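Local coordinates for protein nicotinate-nucleotide pyrophosphorylase (Francisella tularensis subsp. tularensis, PDB 3TQV) that probably makes nicotinate mononucleotide from quinolinate and phosphoribosyl pyrophosphate, releasing carbon dioxide and diphosphate, as a step of NAD biosynthesis, at residues Thr8-Lys13 against Gly160-Arg165; Tyr134-Leu139 against Asp265-Gly270; Arg142-Gly147 against Ala271-Ile276. All blocks are in the same frame, centred on the assembly; numbering follows the deposited sequence.

The three contacts lie round the predicted substrate site. Contact 2 pairs the first and last strands of the parallel sheet, contact 3 joins the segments that follow them, and contact 1 lies between the N-terminal loop and the loop after helix 149-159. Contact 1 adjoins contact 2, centres about 12 Å apart: Phe-162 N lies 2.9 Å from Leu-138 O, a probable hydrogen bond. The centre of contact 3 is about 17 Å from that of contact 2 and about 14 Å from that of contact 1. Two phosphate ions, probably from the crystallisation liquor, lie between the contacts: contacts 1 and 3 both touch one, contacts 2 and 3 the other.

Contact 1: Thr8-Lys13 against Gly160-Arg165; sequences TDQINK and GGFNHR. With PO4 (phosphate ion), chain F.
Beside the predicted substrate site, the N-terminal loop ahead of helix 16-31 lies against the loop that leaves helix 149-159 through a Schellman motif at Gly-160, and Gln-10 meets Asn-163 at the centre. A bend at chi2 (-58°) turns CD of Gln-10 toward the backbone of Asn-163. Its OE1 accepts Asn-163 N at 2.8 Å on an in-plane lone pair, with an almost straight N-H (175°). The other end of the same amide, NE2, turns back to Thr-8 O at 2.7 Å, approaching from above that carbonyl's plane. Glutamine suits the place because one flat group supplies both an acceptor and a donor, and the two bonds together fix its rotation. Gln-10 OE1 also sits at the edge of the Phe-162 ring, near its plane and 3.9 Å from CD1. Thr-8 packs its CG2 methyl 3.5 Å from Asn-163 O, while the Ile-11 side chain crosses that of Asn-163 at about a right angle. Beyond these, Arg-165, itself a predicted substrate-binding residue, reaches a phosphate ion with a chain extended from CG to NE, the guanidinium meeting it edge-on: NE donates to O3 at 2.7 Å and NH2 to O4 at 3.0 Å.

Contact 2: Tyr134-Leu139 against Asp265-Gly270; sequences YKTKLL and DFISVG. With PO4 (phosphate ion), chain E.
Lys-137, Leu-138 and Leu-139 pair in parallel with Phe-266, Ile-267 and Ser-268, joining the first and last strands of the parallel sheet in a domain of the TIM-barrel clan. Four backbone hydrogen bonds make the ladder. Lys-137 N donates to Asp-265 O at 2.6 Å, and Lys-137 O accepts Ile-267 N at 2.8 Å. One step on, Leu-139 N gives to Ile-267 O at 2.9 Å, and Leu-139 O receives Val-269 N at 3.1 Å with a more bent N-H (142°). Lys-137 and Leu-139 thus spend both backbone polar groups on this partner, whereas Leu-138 bonds by its backbone to Phe-162 on its other side. Phe-266 bonds to Leu-245 and Val-247, and Ser-268 to Val-247, of strand 244-248, as befits a strand inside a sheet. CA-H groups of Phe-266 and Ser-268 add contacts to the carbonyls of Lys-137 and Leu-139.

Side-chain oxygens at the start of the ladder have partners outside the two segments: Thr-136 OG1 bonds to Val-264 O, and Asp-265 OD2 to Leu-245 N. The threonine methyl CG2 packs at 3.4 Å on Ile-267 CG1, an apolar use of the same residue. On the side of the sheet that carries Lys-137, Leu-139 and Phe-266, Leu-139 CD1 comes obliquely to the Phe-266 ring, 3.6 Å from CG, while Lys-137 lends its aliphatic CB at 3.5 Å from CD1 of that ring. Past the strand end, Gly-270 N donates to O3 of a phosphate ion at 2.8 Å; a glycine here leaves room for that ion.

Ile-267 and Leu-138 face helix 256-260, and Leu-138 is also packed against helix 100-130. Glu-246 of strand 244-248 touches Leu-139, Phe-266 and Ser-268.

Contact 3: Arg142-Gly147 against Ala271-Ile276; sequences RKTIPG and AITKHI. With PO4 (phosphate ion), chain F; PO4 (phosphate ion), chain E.
In the predicted substrate pocket, the loop after strand 137-139 is pinned to the short helix 271-274 by Thr-273, whose OG1 donates to Lys-143 O at 2.9 Å from above the carbonyl plane and also makes a weak hydrogen bond to Gly-270 O, just before the helix. A threonine serves well here, since its hydroxyl can cross to the loop from within the helix. Lys-143 is the centre of an inverse gamma turn, closed by a weak bond from Thr-144 N to Arg-142 O. Its aliphatic chain packs against that of Lys-274, CD to CD at 3.8 Å, and both lysines reach one phosphate ion. Lys-274 NZ donates to its O2 at 2.7 Å, and Lys-143 NZ stands 3.0 Å from its O4, two long chains converging on one anion.

The other phosphate, which Arg-165 also holds, takes two bonds from Arg-142: the backbone N donates to O2 at 2.6 Å, and NH1 to O4 at 2.9 Å in the plane of the guanidinium. Arg-142 NH2 makes a salt bridge with Asp-30 of the second subunit. Ile-145 packs its CG1 on Ile-276 CD1, 4.4 Å apart, and rests its CD1 near Thr-273 O.

Gln-152 of helix 149-159 touches Ile-145, Thr-273 and Ile-276, helix 100-130 adds Met-116 and Thr-120, and Ile-276 meets Ile-276 of the second subunit.

Contact 1: Thr8-Lys13 against Gly160-Arg165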
loop_
_atom_site.group_PDB
_atom_site.type_symbol
_atom_site.label_atom_id
_atom_site.label_comp_id
_atom_site.label_asym_id
_atom_site.label_seq_id
_atom_site.Cartn_x
_atom_site.Cartn_y
_atom_site.Cartn_z
ATOM N N THR B 8 11.598 11.428 -18.885
ATOM C CA THR B 8 10.441 10.562 -19.067
ATOM C C THR B 8 9.118 11.334 -19.104
ATOM O O THR B 8 9.057 12.501 -18.717
ATOM C CB THR B 8 10.428 9.472 -17.923
ATOM O OG1 THR B 8 11.377 8.439 -18.231
ATOM C CG2 THR B 8 9.041 8.827 -17.692
ATOM N N ASP B 9 8.076 10.666 -19.596
ATOM C CA ASP B 9 6.692 11.093 -19.438
ATOM C C ASP B 9 6.320 11.278 -17.972
ATOM O O ASP B 9 6.562 10.390 -17.152
ATOM C CB ASP B 9 5.769 10.019 -20.012
ATOM C CG ASP B 9 5.693 10.064 -21.517
ATOM O OD1 ASP B 9 6.529 10.770 -22.128
ATOM O OD2 ASP B 9 4.801 9.394 -22.087
ATOM N N GLN B 10 5.703 12.411 -17.651
ATOM C CA GLN B 10 5.253 12.674 -16.286
ATOM C C GLN B 10 3.742 12.463 -16.090
ATOM O O GLN B 10 2.923 12.989 -16.844
ATOM C CB GLN B 10 5.659 14.081 -15.841
ATOM C CG GLN B 10 7.132 14.402 -16.034
ATOM C CD GLN B 10 8.059 13.455 -15.308
ATOM O OE1 GLN B 10 8.041 13.361 -14.085
ATOM N NE2 GLN B 10 8.889 12.745 -16.067
ATOM N N ILE B 11 3.383 11.700 -15.059
ATOM C CA ILE B 11 1.987 11.381 -14.779
ATOM C C ILE B 11 1.280 12.496 -14.030
ATOM O O ILE B 11 1.223 12.494 -12.799
ATOM C CB ILE B 11 1.850 10.103 -13.946
ATOM C CG1 ILE B 11 2.761 9.001 -14.512
ATOM C CG2 ILE B 11 0.387 9.675 -13.877
ATOM C CD1 ILE B 11 2.698 8.833 -16.021
ATOM N N ASN B 12 0.721 13.433 -14.784
ATOM C CA ASN B 12 0.034 14.572 -14.197
ATOM C C ASN B 12 -1.483 14.390 -14.112
ATOM O O ASN B 12 -2.212 15.297 -13.743
ATOM C CB ASN B 12 0.434 15.860 -14.923
ATOM C CG ASN B 12 1.826 16.329 -14.530
ATOM O OD1 ASN B 12 2.170 16.350 -13.349
ATOM N ND2 ASN B 12 2.640 16.696 -15.518
ATOM N N LYS B 13 -1.932 13.190 -14.448
ATOM C CA LYS B 13 -3.305 12.775 -14.223
ATOM C C LYS B 13 -3.380 11.269 -14.431
ATOM O O LYS B 13 -2.698 10.732 -15.289
ATOM C CB LYS B 13 -4.265 13.480 -15.180
ATOM C CG LYS B 13 -5.723 13.079 -14.962
ATOM C CD LYS B 13 -6.526 13.074 -16.258
ATOM C CE LYS B 13 -7.971 12.648 -16.016
ATOM N NZ LYS B 13 -8.628 13.485 -14.974
ATOM N N GLY B 160 6.038 16.588 -5.441
ATOM C CA GLY B 160 7.265 17.285 -5.778
ATOM C C GLY B 160 8.238 16.422 -6.553
ATOM O O GLY B 160 9.208 16.916 -7.147
ATOM N N GLY B 161 7.966 15.122 -6.564
ATOM C CA GLY B 161 8.865 14.177 -7.192
ATOM C C GLY B 161 8.579 14.020 -8.664
ATOM O O GLY B 161 7.465 14.262 -9.099
ATOM N N PHE B 162 9.594 13.619 -9.425
ATOM C CA PHE B 162 9.429 13.358 -10.847
ATOM C C PHE B 162 9.534 11.850 -11.159
ATOM O O PHE B 162 10.163 11.072 -10.412
ATOM C CB PHE B 162 10.440 14.161 -11.685
ATOM C CG PHE B 162 10.396 15.654 -11.451
ATOM C CD1 PHE B 162 9.583 16.472 -12.225
ATOM C CD2 PHE B 162 11.174 16.239 -10.462
ATOM C CE1 PHE B 162 9.540 17.856 -12.008
ATOM C CE2 PHE B 162 11.137 17.603 -10.244
ATOM C CZ PHE B 162 10.321 18.417 -11.023
ATOM N N ASN B 163 8.923 11.461 -12.280
ATOM C CA ASN B 163 8.764 10.068 -12.639
ATOM C C ASN B 163 9.941 9.471 -13.400
ATOM O O ASN B 163 10.223 9.848 -14.531
ATOM C CB ASN B 163 7.487 9.890 -13.461
ATOM C CG ASN B 163 6.229 10.302 -12.700
ATOM O OD1 ASN B 163 6.117 10.072 -11.498
ATOM N ND2 ASN B 163 5.277 10.912 -13.403
ATOM N N HIS B 164 10.621 8.521 -12.768
ATOM C CA HIS B 164 11.474 7.572 -13.472
ATOM C C HIS B 164 10.546 6.800 -14.407
ATOM O O HIS B 164 9.345 7.037 -14.409
ATOM C CB HIS B 164 12.115 6.637 -12.461
ATOM C CG HIS B 164 13.132 5.707 -13.039
ATOM N ND1 HIS B 164 14.379 6.126 -13.441
ATOM C CD2 HIS B 164 13.098 4.373 -13.248
ATOM C CE1 HIS B 164 15.065 5.092 -13.890
ATOM N NE2 HIS B 164 14.313 4.015 -13.777
ATOM N N ARG B 165 11.077 5.882 -15.200
ATOM C CA ARG B 165 10.249 5.248 -16.221
ATOM C C ARG B 165 8.962 4.662 -15.628
ATOM O O ARG B 165 8.957 4.183 -14.500
ATOM C CB ARG B 165 11.038 4.178 -16.968
ATOM C CG ARG B 165 11.654 3.143 -16.062
ATOM C CD ARG B 165 12.244 1.982 -16.837
ATOM N NE ARG B 165 12.565 0.864 -15.952
ATOM C CZ ARG B 165 12.986 -0.335 -16.354
ATOM N NH1 ARG B 165 13.145 -0.601 -17.649
ATOM N NH2 ARG B 165 13.245 -1.268 -15.442
HETATM P P PO4 F . 12.946 0.545 -12.130
HETATM O O1 PO4 F . 14.296 1.123 -11.831
HETATM O O2 PO4 F . 12.048 0.662 -10.930
HETATM O O3 PO4 F . 12.344 1.271 -13.293
HETATM O O4 PO4 F . 13.106 -0.898 -12.505
#

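Contact 2: Tyr134-Leu139 against Asp265-Gly270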
loop_
_atom_site.group_PDB
_atom_site.type_symbol
_atom_site.label_atom_id
_atom_site.label_comp_id
_atom_site.label_asym_id
_atom_site.label_seq_id
_atom_site.Cartn_x
_atom_site.Cartn_y
_atom_site.Cartn_z
ATOM N N TYR B 134 19.473 22.037 -2.693
ATOM C CA TYR B 134 20.437 21.480 -3.641
ATOM C C TYR B 134 19.787 21.419 -5.014
ATOM O O TYR B 134 18.596 21.653 -5.134
ATOM C CB TYR B 134 20.924 20.111 -3.154
ATOM C CG TYR B 134 21.134 20.087 -1.646
ATOM C CD1 TYR B 134 22.323 20.562 -1.061
ATOM C CD2 TYR B 134 20.129 19.635 -0.796
ATOM C CE1 TYR B 134 22.505 20.565 0.335
ATOM C CE2 TYR B 134 20.303 19.625 0.592
ATOM C CZ TYR B 134 21.488 20.084 1.157
ATOM O OH TYR B 134 21.626 20.060 2.540
ATOM N N LYS B 135 20.560 21.142 -6.053
ATOM C CA LYS B 135 20.000 21.079 -7.401
ATOM C C LYS B 135 19.404 19.711 -7.746
ATOM O O LYS B 135 18.654 19.572 -8.710
ATOM C CB LYS B 135 21.051 21.472 -8.434
ATOM C CG LYS B 135 20.481 21.725 -9.800
ATOM C CD LYS B 135 21.585 22.001 -10.776
ATOM C CE LYS B 135 21.069 22.109 -12.198
ATOM N NZ LYS B 135 20.638 23.511 -12.556
ATOM N N THR B 136 19.731 18.717 -6.937
ATOM C CA THR B 136 19.245 17.360 -7.112
ATOM C C THR B 136 17.715 17.245 -7.192
ATOM O O THR B 136 17.000 17.990 -6.526
ATOM C CB THR B 136 19.744 16.505 -5.954
ATOM O OG1 THR B 136 21.120 16.820 -5.707
ATOM C CG2 THR B 136 19.610 15.028 -6.279
ATOM N N LYS B 137 17.223 16.316 -8.016
ATOM C CA LYS B 137 15.789 15.995 -8.077
ATOM C C LYS B 137 15.493 14.557 -7.618
ATOM O O LYS B 137 16.373 13.696 -7.635
ATOM C CB LYS B 137 15.235 16.194 -9.491
ATOM C CG LYS B 137 15.560 17.527 -10.123
ATOM C CD LYS B 137 14.538 18.597 -9.782
ATOM C CE LYS B 137 14.847 19.928 -10.498
ATOM N NZ LYS B 137 14.976 19.795 -11.993
ATOM N N LEU B 138 14.242 14.320 -7.219
ATOM C CA LEU B 138 13.756 13.018 -6.736
ATOM C C LEU B 138 13.133 12.167 -7.852
ATOM O O LEU B 138 12.221 12.608 -8.563
ATOM C CB LEU B 138 12.687 13.249 -5.671
ATOM C CG LEU B 138 12.708 12.407 -4.398
ATOM C CD1 LEU B 138 14.021 12.636 -3.696
ATOM C CD2 LEU B 138 11.552 12.767 -3.470
ATOM N N LEU B 139 13.614 10.944 -8.006
ATOM C CA LEU B 139 12.985 10.026 -8.945
ATOM C C LEU B 139 12.341 8.861 -8.207
ATOM O O LEU B 139 12.852 8.405 -7.190
ATOM C CB LEU B 139 13.999 9.512 -9.961
ATOM C CG LEU B 139 14.494 10.555 -10.960
ATOM C CD1 LEU B 139 15.552 9.952 -11.856
ATOM C CD2 LEU B 139 13.344 11.110 -11.785
ATOM N N ASP B 265 22.454 14.801 -10.209
ATOM C CA ASP B 265 21.229 15.352 -10.756
ATOM C C ASP B 265 20.003 14.778 -10.058
ATOM O O ASP B 265 19.080 15.507 -9.684
ATOM C CB ASP B 265 21.144 15.030 -12.252
ATOM C CG ASP B 265 22.445 15.307 -12.999
ATOM O OD1 ASP B 265 22.881 16.481 -13.063
ATOM O OD2 ASP B 265 23.018 14.351 -13.562
ATOM N N PHE B 266 20.005 13.458 -9.899
ATOM C CA PHE B 266 18.823 12.723 -9.476
ATOM C C PHE B 266 19.102 11.721 -8.364
ATOM O O PHE B 266 20.156 11.103 -8.329
ATOM C CB PHE B 266 18.253 11.953 -10.653
ATOM C CG PHE B 266 17.670 12.813 -11.729
ATOM C CD1 PHE B 266 16.564 13.609 -11.478
ATOM C CD2 PHE B 266 18.197 12.780 -13.012
ATOM C CE1 PHE B 266 16.002 14.378 -12.484
ATOM C CE2 PHE B 266 17.647 13.545 -14.029
ATOM C CZ PHE B 266 16.549 14.356 -13.760
ATOM N N ILE B 267 18.132 11.556 -7.474
ATOM C CA ILE B 267 18.186 10.535 -6.435
ATOM C C ILE B 267 16.966 9.617 -6.536
ATOM O O ILE B 267 15.830 10.064 -6.369
ATOM C CB ILE B 267 18.224 11.167 -5.034
ATOM C CG1 ILE B 267 19.501 11.988 -4.864
ATOM C CG2 ILE B 267 18.114 10.096 -3.955
ATOM C CD1 ILE B 267 19.610 12.683 -3.530
ATOM N N SER B 268 17.199 8.344 -6.841
ATOM C CA SER B 268 16.122 7.359 -6.892
ATOM C C SER B 268 15.778 6.907 -5.482
ATOM O O SER B 268 16.661 6.719 -4.647
ATOM C CB SER B 268 16.527 6.145 -7.733
ATOM O OG SER B 268 15.388 5.365 -8.066
ATOM N N VAL B 269 14.495 6.734 -5.221
ATOM C CA VAL B 269 14.031 6.369 -3.896
ATOM C C VAL B 269 12.791 5.494 -4.022
ATOM O O VAL B 269 11.735 5.951 -4.468
ATOM C CB VAL B 269 13.699 7.615 -3.050
ATOM C CG1 VAL B 269 13.136 7.218 -1.702
ATOM C CG2 VAL B 269 14.935 8.464 -2.851
ATOM N N GLY B 270 12.921 4.229 -3.650
ATOM C CA GLY B 270 11.795 3.321 -3.675
ATOM C C GLY B 270 10.919 3.565 -2.471
ATOM O O GLY B 270 9.736 3.240 -2.476
HETATM P P PO4 E . 15.302 1.272 -3.218
HETATM O O1 PO4 E . 16.638 1.193 -2.532
HETATM O O2 PO4 E . 14.238 1.031 -2.191
HETATM O O3 PO4 E . 15.200 2.638 -3.846
HETATM O O4 PO4 E . 15.199 0.252 -4.323
#

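Contact 3: Arg142-Gly147 against Ala271-Ile276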
loop_
_atom_site.group_PDB
_atom_site.type_symbol
_atom_site.label_atom_id
_atom_site.label_comp_id
_atom_site.label_asym_id
_atom_site.label_seq_id
_atom_site.Cartn_x
_atom_site.Cartn_y
_atom_site.Cartn_z
ATOM N N ARG B 142 9.874 1.388 -9.757
ATOM C CA ARG B 142 8.762 0.463 -9.992
ATOM C C ARG B 142 8.321 -0.244 -8.691
ATOM O O ARG B 142 7.419 -1.097 -8.713
ATOM C CB ARG B 142 9.103 -0.549 -11.104
ATOM C CG ARG B 142 9.132 0.079 -12.520
ATOM C CD ARG B 142 9.875 -0.763 -13.576
ATOM N NE ARG B 142 9.379 -2.136 -13.684
ATOM C CZ ARG B 142 10.084 -3.229 -13.363
ATOM N NH1 ARG B 142 11.324 -3.117 -12.912
ATOM N NH2 ARG B 142 9.557 -4.446 -13.501
ATOM N N LYS B 143 8.935 0.122 -7.563
ATOM C CA LYS B 143 8.559 -0.472 -6.279
ATOM C C LYS B 143 7.239 0.136 -5.799
ATOM O O LYS B 143 7.187 1.026 -4.943
ATOM C CB LYS B 143 9.684 -0.359 -5.246
ATOM C CG LYS B 143 11.008 -1.035 -5.680
ATOM C CD LYS B 143 12.101 -0.813 -4.639
ATOM C CE LYS B 143 13.172 -1.907 -4.659
ATOM N NZ LYS B 143 13.840 -1.907 -5.977
ATOM N N THR B 144 6.169 -0.400 -6.370
ATOM C CA THR B 144 4.847 0.166 -6.306
ATOM C C THR B 144 3.851 -0.852 -5.711
ATOM O O THR B 144 4.112 -2.065 -5.728
ATOM C CB THR B 144 4.455 0.501 -7.742
ATOM O OG1 THR B 144 4.463 1.918 -7.929
ATOM C CG2 THR B 144 3.102 -0.086 -8.103
ATOM N N ILE B 145 2.720 -0.373 -5.185
ATOM C CA ILE B 145 1.632 -1.281 -4.810
ATOM C C ILE B 145 0.911 -1.802 -6.057
ATOM O O ILE B 145 0.436 -1.022 -6.874
ATOM C CB ILE B 145 0.580 -0.627 -3.903
ATOM C CG1 ILE B 145 1.257 0.174 -2.790
ATOM C CG2 ILE B 145 -0.346 -1.719 -3.336
ATOM C CD1 ILE B 145 2.309 -0.632 -2.020
ATOM N N PRO B 146 0.830 -3.126 -6.204
ATOM C CA PRO B 146 0.268 -3.643 -7.445
ATOM C C PRO B 146 -1.076 -2.996 -7.786
ATOM O O PRO B 146 -1.927 -2.841 -6.907
ATOM C CB PRO B 146 0.119 -5.131 -7.139
ATOM C CG PRO B 146 1.319 -5.419 -6.277
ATOM C CD PRO B 146 1.405 -4.200 -5.379
ATOM N N GLY B 147 -1.239 -2.613 -9.053
ATOM C CA GLY B 147 -2.472 -2.034 -9.545
ATOM C C GLY B 147 -2.509 -0.533 -9.373
ATOM O O GLY B 147 -3.435 0.132 -9.824
ATOM N N ALA B 271 11.502 4.157 -1.434
ATOM C CA ALA B 271 10.826 4.278 -0.139
ATOM C C ALA B 271 9.518 5.031 -0.286
ATOM O O ALA B 271 8.574 4.810 0.463
ATOM C CB ALA B 271 11.739 4.949 0.903
ATOM N N ILE B 272 9.459 5.903 -1.281
ATOM C CA ILE B 272 8.308 6.787 -1.421
ATOM C C ILE B 272 7.065 6.097 -1.975
ATOM O O ILE B 272 5.991 6.681 -1.962
ATOM C CB ILE B 272 8.651 8.040 -2.247
ATOM C CG1 ILE B 272 9.105 7.650 -3.647
ATOM C CG2 ILE B 272 9.751 8.854 -1.553
ATOM C CD1 ILE B 272 9.292 8.839 -4.564
ATOM N N THR B 273 7.207 4.852 -2.428
ATOM C CA THR B 273 6.082 4.085 -2.976
ATOM C C THR B 273 5.926 2.723 -2.319
ATOM O O THR B 273 4.815 2.270 -2.090
ATOM C CB THR B 273 6.159 3.904 -4.528
ATOM O OG1 THR B 273 7.523 3.865 -4.971
ATOM C CG2 THR B 273 5.436 5.027 -5.232
ATOM N N LYS B 274 7.055 2.073 -2.068
ATOM C CA LYS B 274 7.181 0.831 -1.300
ATOM C C LYS B 274 6.402 0.793 0.026
ATOM O O LYS B 274 5.666 -0.154 0.317
ATOM C CB LYS B 274 8.659 0.685 -0.948
ATOM C CG LYS B 274 9.155 -0.698 -0.873
ATOM C CD LYS B 274 10.659 -0.712 -1.072
ATOM C CE LYS B 274 11.359 0.125 -0.041
ATOM N NZ LYS B 274 12.800 -0.142 -0.183
ATOM N N HIS B 275 6.621 1.807 0.855
ATOM C CA HIS B 275 5.962 1.897 2.147
ATOM C C HIS B 275 4.780 2.844 2.023
ATOM O O HIS B 275 4.699 3.609 1.066
ATOM C CB HIS B 275 6.934 2.418 3.209
ATOM C CG HIS B 275 8.219 1.654 3.282
ATOM N ND1 HIS B 275 8.292 0.296 3.054
ATOM C CD2 HIS B 275 9.484 2.058 3.544
ATOM C CE1 HIS B 275 9.544 -0.107 3.187
ATOM N NE2 HIS B 275 10.287 0.944 3.481
ATOM N N ILE B 276 3.862 2.779 2.982
ATOM C CA ILE B 276 2.779 3.752 3.078
ATOM C C ILE B 276 2.618 4.268 4.502
ATOM O O ILE B 276 2.423 3.495 5.434
ATOM C CB ILE B 276 1.428 3.173 2.658
ATOM C CG1 ILE B 276 1.508 2.506 1.276
ATOM C CG2 ILE B 276 0.405 4.268 2.635
ATOM C CD1 ILE B 276 1.635 3.481 0.097
HETATM P P PO4 F . 12.946 0.545 -12.130
HETATM O O1 PO4 F . 14.296 1.123 -11.831
HETATM O O2 PO4 F . 12.048 0.662 -10.930
HETATM O O3 PO4 F . 12.344 1.271 -13.293
HETATM O O4 PO4 F . 13.106 -0.898 -12.505
HETATM P P PO4 E . 15.302 1.272 -3.218
HETATM O O1 PO4 E . 16.638 1.193 -2.532
HETATM O O2 PO4 E . 14.238 1.031 -2.191
HETATM O O3 PO4 E . 15.200 2.638 -3.846
HETATM O O4 PO4 E . 15.199 0.252 -4.323
#